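Local structure of RNA-binding protein RO60 (Deinococcus radiodurans, 2NVO) at residues Asp89-Gln94 with Pro127-Thr132; Pro101-Leu106 with Leu136-Ala141. The protein binds several small RNAs that accumulate during recovery from ultraviolet irradiation and contributes to the resistance of the bacterium to that radiation. All coordinates share one frame; numbering follows the deposited sequence.

Contact 1. Residues Asp89-Gln94 with Pro127-Thr132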
ATOM      1  N   ASP A  89      -4.198  -8.467  16.752  1.00 30.28           N
ATOM      2  CA  ASP A  89      -3.792  -9.559  15.868  1.00 32.71           C
ATOM      3  C   ASP A  89      -3.546  -9.068  14.438  1.00 30.46           C
ATOM      4  O   ASP A  89      -2.578  -9.462  13.788  1.00 27.54           O
ATOM      5  CB  ASP A  89      -4.854 -10.668  15.845  1.00 33.70           C
ATOM      6  CG  ASP A  89      -4.831 -11.549  17.102  1.00 40.41           C
ATOM      7  OD1 ASP A  89      -5.668 -12.474  17.189  1.00 40.94           O
ATOM      8  OD2 ASP A  89      -3.992 -11.316  17.999  1.00 37.09           O
ATOM      9  N   VAL A  90      -4.436  -8.215  13.945  1.00 29.17           N
ATOM     10  CA  VAL A  90      -4.295  -7.694  12.593  1.00 25.82           C
ATOM     11  C   VAL A  90      -3.118  -6.724  12.492  1.00 26.25           C
ATOM     12  O   VAL A  90      -2.338  -6.793  11.541  1.00 28.95           O
ATOM     13  CB  VAL A  90      -5.582  -7.012  12.106  1.00 27.66           C
ATOM     14  CG1 VAL A  90      -5.316  -6.237  10.810  1.00 23.63           C
ATOM     15  CG2 VAL A  90      -6.684  -8.038  11.923  1.00 24.96           C
ATOM     16  N   VAL A  91      -2.983  -5.825  13.465  1.00 24.72           N
ATOM     17  CA  VAL A  91      -1.863  -4.883  13.463  1.00 23.95           C
ATOM     18  C   VAL A  91      -0.532  -5.625  13.428  1.00 26.76           C
ATOM     19  O   VAL A  91       0.327  -5.337  12.599  1.00 24.97           O
ATOM     20  CB  VAL A  91      -1.872  -3.940  14.694  1.00 25.09           C
ATOM     21  CG1 VAL A  91      -0.598  -3.125  14.734  1.00 24.72           C
ATOM     22  CG2 VAL A  91      -3.090  -3.023  14.677  1.00 23.62           C
ATOM     23  N   ARG A  92      -0.370  -6.579  14.338  1.00 28.41           N
ATOM     24  CA  ARG A  92       0.841  -7.394  14.400  1.00 29.70           C
ATOM     25  C   ARG A  92       1.055  -8.252  13.150  1.00 29.71           C
ATOM     26  O   ARG A  92       2.189  -8.439  12.711  1.00 33.80           O
ATOM     27  CB  ARG A  92       0.817  -8.271  15.655  1.00 30.94           C
ATOM     28  CG  ARG A  92       1.127  -7.497  16.915  1.00 31.82           C
ATOM     29  CD  ARG A  92       0.316  -7.963  18.106  1.00 32.39           C
ATOM     30  NE  ARG A  92       0.543  -7.081  19.248  1.00 36.10           N
ATOM     31  CZ  ARG A  92       0.028  -7.263  20.459  1.00 34.11           C
ATOM     32  NH1 ARG A  92      -0.753  -8.303  20.704  1.00 31.95           N
ATOM     33  NH2 ARG A  92       0.301  -6.397  21.427  1.00 32.59           N
ATOM     34  N   GLY A  93      -0.029  -8.774  12.582  1.00 32.12           N
ATOM     35  CA  GLY A  93       0.052  -9.612  11.392  1.00 33.89           C
ATOM     36  C   GLY A  93       0.434  -8.823  10.148  1.00 31.70           C
ATOM     37  O   GLY A  93       0.892  -9.386   9.156  1.00 29.95           O
ATOM     38  N   GLN A  94       0.222  -7.513  10.213  1.00 32.23           N
ATOM     39  CA  GLN A  94       0.662  -6.582   9.181  1.00 29.59           C
ATOM     40  C   GLN A  94       0.111  -6.857   7.786  1.00 30.57           C
ATOM     41  O   GLN A  94       0.787  -6.583   6.796  1.00 32.01           O
ATOM     42  CB  GLN A  94       2.189  -6.546   9.126  1.00 33.02           C
ATOM     43  CG  GLN A  94       2.829  -6.446  10.487  1.00 35.47           C
ATOM     44  CD  GLN A  94       4.289  -6.061  10.422  1.00 38.84           C
ATOM     45  OE1 GLN A  94       4.779  -5.612   9.385  1.00 45.11           O
ATOM     46  NE2 GLN A  94       4.997  -6.230  11.536  1.00 41.80           N
ATOM     47  N   PRO A 127       0.090   3.219  21.916  1.00 25.16           N
ATOM     48  CA  PRO A 127       1.495   3.415  21.535  1.00 23.59           C
ATOM     49  C   PRO A 127       1.986   2.402  20.496  1.00 22.79           C
ATOM     50  O   PRO A 127       2.840   2.725  19.672  1.00 24.64           O
ATOM     51  CB  PRO A 127       2.244   3.221  22.859  1.00 24.42           C
ATOM     52  CG  PRO A 127       1.244   3.569  23.897  1.00 23.14           C
ATOM     53  CD  PRO A 127      -0.069   3.088  23.373  1.00 22.89           C
ATOM     54  N   GLU A 128       1.448   1.189  20.529  1.00 24.93           N
ATOM     55  CA  GLU A 128       1.829   0.178  19.553  1.00 26.33           C
ATOM     56  C   GLU A 128       1.200   0.485  18.208  1.00 28.20           C
ATOM     57  O   GLU A 128       1.879   0.497  17.178  1.00 27.43           O
ATOM     58  CB  GLU A 128       1.382  -1.215  19.997  1.00 26.64           C
ATOM     59  CG  GLU A 128       2.006  -2.331  19.174  1.00 31.38           C
ATOM     60  CD  GLU A 128       1.449  -3.717  19.512  1.00 35.92           C
ATOM     61  OE1 GLU A 128       0.693  -3.852  20.499  1.00 35.01           O
ATOM     62  OE2 GLU A 128       1.764  -4.675  18.777  1.00 34.41           O
ATOM     63  N   VAL A 129      -0.106   0.739  18.237  1.00 26.15           N
ATOM     64  CA  VAL A 129      -0.900   0.858  17.016  1.00 27.25           C
ATOM     65  C   VAL A 129      -0.677   2.181  16.295  1.00 24.12           C
ATOM     66  O   VAL A 129      -0.627   2.221  15.073  1.00 22.62           O
ATOM     67  CB  VAL A 129      -2.405   0.663  17.296  1.00 23.63           C
ATOM     68  CG1 VAL A 129      -3.225   0.955  16.045  1.00 20.93           C
ATOM     69  CG2 VAL A 129      -2.678  -0.743  17.783  1.00 22.17           C
ATOM     70  N   ALA A 130      -0.545   3.265  17.051  1.00 22.59           N
ATOM     71  CA  ALA A 130      -0.215   4.556  16.466  1.00 24.25           C
ATOM     72  C   ALA A 130       1.293   4.703  16.300  1.00 23.34           C
ATOM     73  O   ALA A 130       1.913   5.517  16.980  1.00 20.13           O
ATOM     74  CB  ALA A 130      -0.772   5.693  17.328  1.00 18.70           C
ATOM     75  N   ARG A 131       1.874   3.946  15.372  1.00 21.95           N
ATOM     76  CA  ARG A 131       3.335   3.888  15.236  1.00 23.17           C
ATOM     77  C   ARG A 131       3.980   5.215  14.882  1.00 22.26           C
ATOM     78  O   ARG A 131       5.012   5.583  15.451  1.00 19.27           O
ATOM     79  CB  ARG A 131       3.759   2.856  14.190  1.00 26.41           C
ATOM     80  CG  ARG A 131       3.204   1.476  14.396  1.00 31.71           C
ATOM     81  CD  ARG A 131       3.817   0.507  13.388  1.00 34.09           C
ATOM     82  NE  ARG A 131       4.162   1.164  12.123  1.00 36.11           N
ATOM     83  CZ  ARG A 131       3.402   1.162  11.031  1.00 33.82           C
ATOM     84  NH1 ARG A 131       2.226   0.538  11.028  1.00 34.85           N
ATOM     85  NH2 ARG A 131       3.818   1.791   9.938  1.00 30.81           N
ATOM     86  N   THR A 132       3.397   5.926  13.922  1.00 18.49           N
ATOM     87  CA  THR A 132       3.977   7.189  13.505  1.00 19.24           C
ATOM     88  C   THR A 132       3.158   8.347  14.051  1.00 19.30           C
ATOM     89  O   THR A 132       2.010   8.165  14.480  1.00 18.68           O
ATOM     90  CB  THR A 132       4.035   7.311  11.971  1.00 24.17           C
ATOM     91  OG1 THR A 132       2.714   7.536  11.467  1.00 19.61           O
ATOM     92  CG2 THR A 132       4.602   6.037  11.350  1.00 21.67           C
TER
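Glu128 OE2 accepts a hydrogen bond from Arg92 NE at 2.7 Å, nearly straight (165° at the hydrogen) and close to the guanidinium plane. The second carboxylate oxygen completes a side-on, bidentate salt bridge: Arg92 NH2 reaches Glu128 OE1, also at 2.7 Å, but this bond is more bent (137°) and OE1 lies tilted out of the plane. Both oxygens use their syn lone pairs, and with the two flat groups nearly coplanar the paired bonds limit rotation of either one. Glu128 stretches out to meet the arginine, its CG anti to the backbone N (chi1 -168°) and the chain straight beyond it. Arg92 starts off beside the facing segment rather than at it, and the bend at chi2 helps to bring its end across. Apart from the ion pair, the apolar part is small: Val91 CG2 meets Val129 CG2 at 3.9 Å, the two side chains crossing at about a right angle. The contact joins the C-terminal ends of helix 80-93 and helix 116-129 in the helical-repeat TROVE domain. Helix 100-112, which lies between them in sequence, packs against both valines, through Ala102 on Val91 and through Leu103 and Leu106 on Val129.

Contact 2. Residues Pro101-Leu106 with Leu136-Ala141; sequences PALLVL and LLHFLA
Helix segments 101-106 and 136-141 run in broadly the same direction, their axes crossing at -49° with a closest approach of 8.9 Å, in the HEAT-like helical repeats of the TROVE domain. The backbones come nearest at Leu103 and Phe139, whose CA atoms are 5.4 Å apart. Phe139 fills much of this buried, largely apolar interface. With CG anti to the backbone N (chi1 162°), its ring reaches along helix 100-112, from Leu103 towards Leu106. Its CE1 touches Leu106 CD2 at 4.1 Å, while the backbone carbonyl carbon of Leu106 lies at the ring edge, near its plane. Leu103 points at the partner helix and splits its two methyls between neighbouring residues: CD2 packs on Phe139 CB at 4.3 Å, and CD1 approaches the imidazole of His138, the leucine and histidine side chains crossing at about a right angle. The histidine ring also meets that of Phe142, one turn further along its own helix. Leu126 of helix 116-129 touches both Leu106 and Phe139, bridging the two helices. The tightest approach involves main chain: Leu103 O stands 3.7 Å from Phe139 CD1, oblique to the ring.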
ATOM      1  N   PRO A 101      -8.347   1.654   9.420  1.00 14.80           N
ATOM      2  CA  PRO A 101      -9.455   0.909  10.037  1.00 15.05           C
ATOM      3  C   PRO A 101      -9.134   0.458  11.471  1.00 16.07           C
ATOM      4  O   PRO A 101     -10.037   0.440  12.312  1.00 15.19           O
ATOM      5  CB  PRO A 101      -9.617  -0.317   9.128  1.00 13.56           C
ATOM      6  CG  PRO A 101      -9.066   0.119   7.799  1.00 15.17           C
ATOM      7  CD  PRO A 101      -7.924   1.056   8.140  1.00 15.62           C
ATOM      8  N   ALA A 102      -7.887   0.080  11.722  1.00 14.44           N
ATOM      9  CA  ALA A 102      -7.468  -0.362  13.051  1.00 15.06           C
ATOM     10  C   ALA A 102      -7.428   0.815  14.021  1.00 18.46           C
ATOM     11  O   ALA A 102      -7.755   0.670  15.206  1.00 19.27           O
ATOM     12  CB  ALA A 102      -6.112  -1.052  12.987  1.00 15.20           C
ATOM     13  N   LEU A 103      -7.036   1.981  13.513  1.00 14.79           N
ATOM     14  CA  LEU A 103      -7.047   3.206  14.300  1.00 16.83           C
ATOM     15  C   LEU A 103      -8.465   3.608  14.691  1.00 17.27           C
ATOM     16  O   LEU A 103      -8.699   4.018  15.826  1.00 16.70           O
ATOM     17  CB  LEU A 103      -6.369   4.339  13.532  1.00 16.71           C
ATOM     18  CG  LEU A 103      -4.875   4.112  13.311  1.00 15.77           C
ATOM     19  CD1 LEU A 103      -4.283   5.189  12.412  1.00 18.27           C
ATOM     20  CD2 LEU A 103      -4.162   4.074  14.656  1.00 19.57           C
ATOM     21  N   LEU A 104      -9.403   3.462  13.753  1.00 15.62           N
ATOM     22  CA  LEU A 104     -10.803   3.813  13.975  1.00 17.25           C
ATOM     23  C   LEU A 104     -11.427   2.882  14.990  1.00 17.31           C
ATOM     24  O   LEU A 104     -12.098   3.322  15.911  1.00 17.36           O
ATOM     25  CB  LEU A 104     -11.595   3.727  12.667  1.00 16.51           C
ATOM     26  CG  LEU A 104     -13.124   3.737  12.774  1.00 20.27           C
ATOM     27  CD1 LEU A 104     -13.612   4.974  13.542  1.00 22.08           C
ATOM     28  CD2 LEU A 104     -13.799   3.671  11.406  1.00 21.11           C
ATOM     29  N   VAL A 105     -11.204   1.589  14.809  1.00 19.23           N
ATOM     30  CA  VAL A 105     -11.729   0.593  15.730  1.00 19.59           C
ATOM     31  C   VAL A 105     -11.183   0.814  17.135  1.00 19.05           C
ATOM     32  O   VAL A 105     -11.927   0.765  18.112  1.00 20.76           O
ATOM     33  CB  VAL A 105     -11.406  -0.829  15.253  1.00 18.84           C
ATOM     34  CG1 VAL A 105     -11.706  -1.821  16.350  1.00 20.68           C
ATOM     35  CG2 VAL A 105     -12.228  -1.161  14.003  1.00 19.32           C
ATOM     36  N   LEU A 106      -9.884   1.077  17.221  1.00 17.93           N
ATOM     37  CA  LEU A 106      -9.228   1.344  18.495  1.00 19.73           C
ATOM     38  C   LEU A 106      -9.834   2.556  19.188  1.00 21.86           C
ATOM     39  O   LEU A 106     -10.088   2.520  20.395  1.00 20.53           O
ATOM     40  CB  LEU A 106      -7.718   1.535  18.324  1.00 15.74           C
ATOM     41  CG  LEU A 106      -6.931   1.442  19.640  1.00 17.35           C
ATOM     42  CD1 LEU A 106      -6.821  -0.001  20.144  1.00 22.85           C
ATOM     43  CD2 LEU A 106      -5.543   2.045  19.502  1.00 20.25           C
ATOM     44  N   LEU A 136      -1.036   8.792  15.055  1.00 15.50           N
ATOM     45  CA  LEU A 136      -1.575   9.310  16.315  1.00 16.99           C
ATOM     46  C   LEU A 136      -2.546  10.469  16.075  1.00 14.65           C
ATOM     47  O   LEU A 136      -3.579  10.558  16.726  1.00 12.73           O
ATOM     48  CB  LEU A 136      -0.464   9.787  17.242  1.00 13.57           C
ATOM     49  CG  LEU A 136      -0.987  10.518  18.483  1.00 16.27           C
ATOM     50  CD1 LEU A 136      -1.790   9.564  19.385  1.00 19.05           C
ATOM     51  CD2 LEU A 136       0.136  11.205  19.247  1.00 15.06           C
ATOM     52  N   LEU A 137      -2.200  11.357  15.149  1.00 16.63           N
ATOM     53  CA  LEU A 137      -3.069  12.501  14.866  1.00 17.33           C
ATOM     54  C   LEU A 137      -4.335  12.033  14.164  1.00 16.42           C
ATOM     55  O   LEU A 137      -5.395  12.642  14.302  1.00 16.20           O
ATOM     56  CB  LEU A 137      -2.344  13.554  14.041  1.00 16.99           C
ATOM     57  CG  LEU A 137      -1.109  14.093  14.767  1.00 18.77           C
ATOM     58  CD1 LEU A 137      -0.392  15.123  13.918  1.00 22.65           C
ATOM     59  CD2 LEU A 137      -1.447  14.640  16.176  1.00 16.41           C
ATOM     60  N   HIS A 138      -4.209  10.939  13.420  1.00 15.32           N
ATOM     61  CA  HIS A 138      -5.329  10.353  12.696  1.00 17.00           C
ATOM     62  C   HIS A 138      -6.257   9.663  13.688  1.00 16.91           C
ATOM     63  O   HIS A 138      -7.479   9.761  13.603  1.00 15.14           O
ATOM     64  CB  HIS A 138      -4.799   9.366  11.653  1.00 19.93           C
ATOM     65  CG  HIS A 138      -5.801   8.991  10.606  1.00 23.86           C
ATOM     66  ND1 HIS A 138      -5.602   7.942   9.735  1.00 27.01           N
ATOM     67  CD2 HIS A 138      -7.012   9.509  10.302  1.00 25.13           C
ATOM     68  CE1 HIS A 138      -6.647   7.837   8.930  1.00 25.88           C
ATOM     69  NE2 HIS A 138      -7.517   8.779   9.255  1.00 27.16           N
ATOM     70  N   PHE A 139      -5.664   8.969  14.652  1.00 16.08           N
ATOM     71  CA  PHE A 139      -6.434   8.332  15.707  1.00 15.14           C
ATOM     72  C   PHE A 139      -7.260   9.379  16.459  1.00 16.30           C
ATOM     73  O   PHE A 139      -8.432   9.174  16.734  1.00 17.85           O
ATOM     74  CB  PHE A 139      -5.489   7.583  16.655  1.00 16.38           C
ATOM     75  CG  PHE A 139      -6.098   7.256  17.979  1.00 15.09           C
ATOM     76  CD1 PHE A 139      -6.728   6.047  18.180  1.00 15.63           C
ATOM     77  CD2 PHE A 139      -6.054   8.172  19.017  1.00 17.36           C
ATOM     78  CE1 PHE A 139      -7.294   5.747  19.398  1.00 19.95           C
ATOM     79  CE2 PHE A 139      -6.618   7.884  20.231  1.00 15.64           C
ATOM     80  CZ  PHE A 139      -7.243   6.667  20.425  1.00 18.65           C
ATOM     81  N   LEU A 140      -6.640  10.513  16.769  1.00 18.56           N
ATOM     82  CA  LEU A 140      -7.314  11.612  17.467  1.00 17.62           C
ATOM     83  C   LEU A 140      -8.477  12.211  16.665  1.00 17.24           C
ATOM     84  O   LEU A 140      -9.492  12.616  17.232  1.00 17.65           O
ATOM     85  CB  LEU A 140      -6.304  12.706  17.825  1.00 17.31           C
ATOM     86  CG  LEU A 140      -5.267  12.335  18.891  1.00 18.84           C
ATOM     87  CD1 LEU A 140      -4.301  13.478  19.108  1.00 14.81           C
ATOM     88  CD2 LEU A 140      -5.965  11.924  20.201  1.00 16.27           C
ATOM     89  N   ALA A 141      -8.324  12.284  15.350  1.00 17.59           N
ATOM     90  CA  ALA A 141      -9.421  12.714  14.483  1.00 17.69           C
ATOM     91  C   ALA A 141     -10.614  11.757  14.578  1.00 18.36           C
ATOM     92  O   ALA A 141     -11.757  12.188  14.503  1.00 20.53           O
ATOM     93  CB  ALA A 141      -8.955  12.844  13.042  1.00 17.84           C
TER

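The centres of contact 1 and contact 2 lie about 11 Å apart, within the same TROVE domain and on the same side of the chain's centre. Their segments alternate along the sequence, 89-94, 101-106, 127-132 and 136-141, on four helices: 80-93, 100-112, 116-129 and 133-143. Each contact therefore joins helices that are not consecutive. The two also touch directly, Val129 CG1 lying 3.5 Å from Leu103 CD2, and the valine pair of contact 1 thus adjoins the buried side chains of contact 2. Together they tie four successive helices, each to the next but one, into part of the horseshoe that the VWFA-like domain closes into a ring, whose positively charged central cavity binds single-stranded RNA.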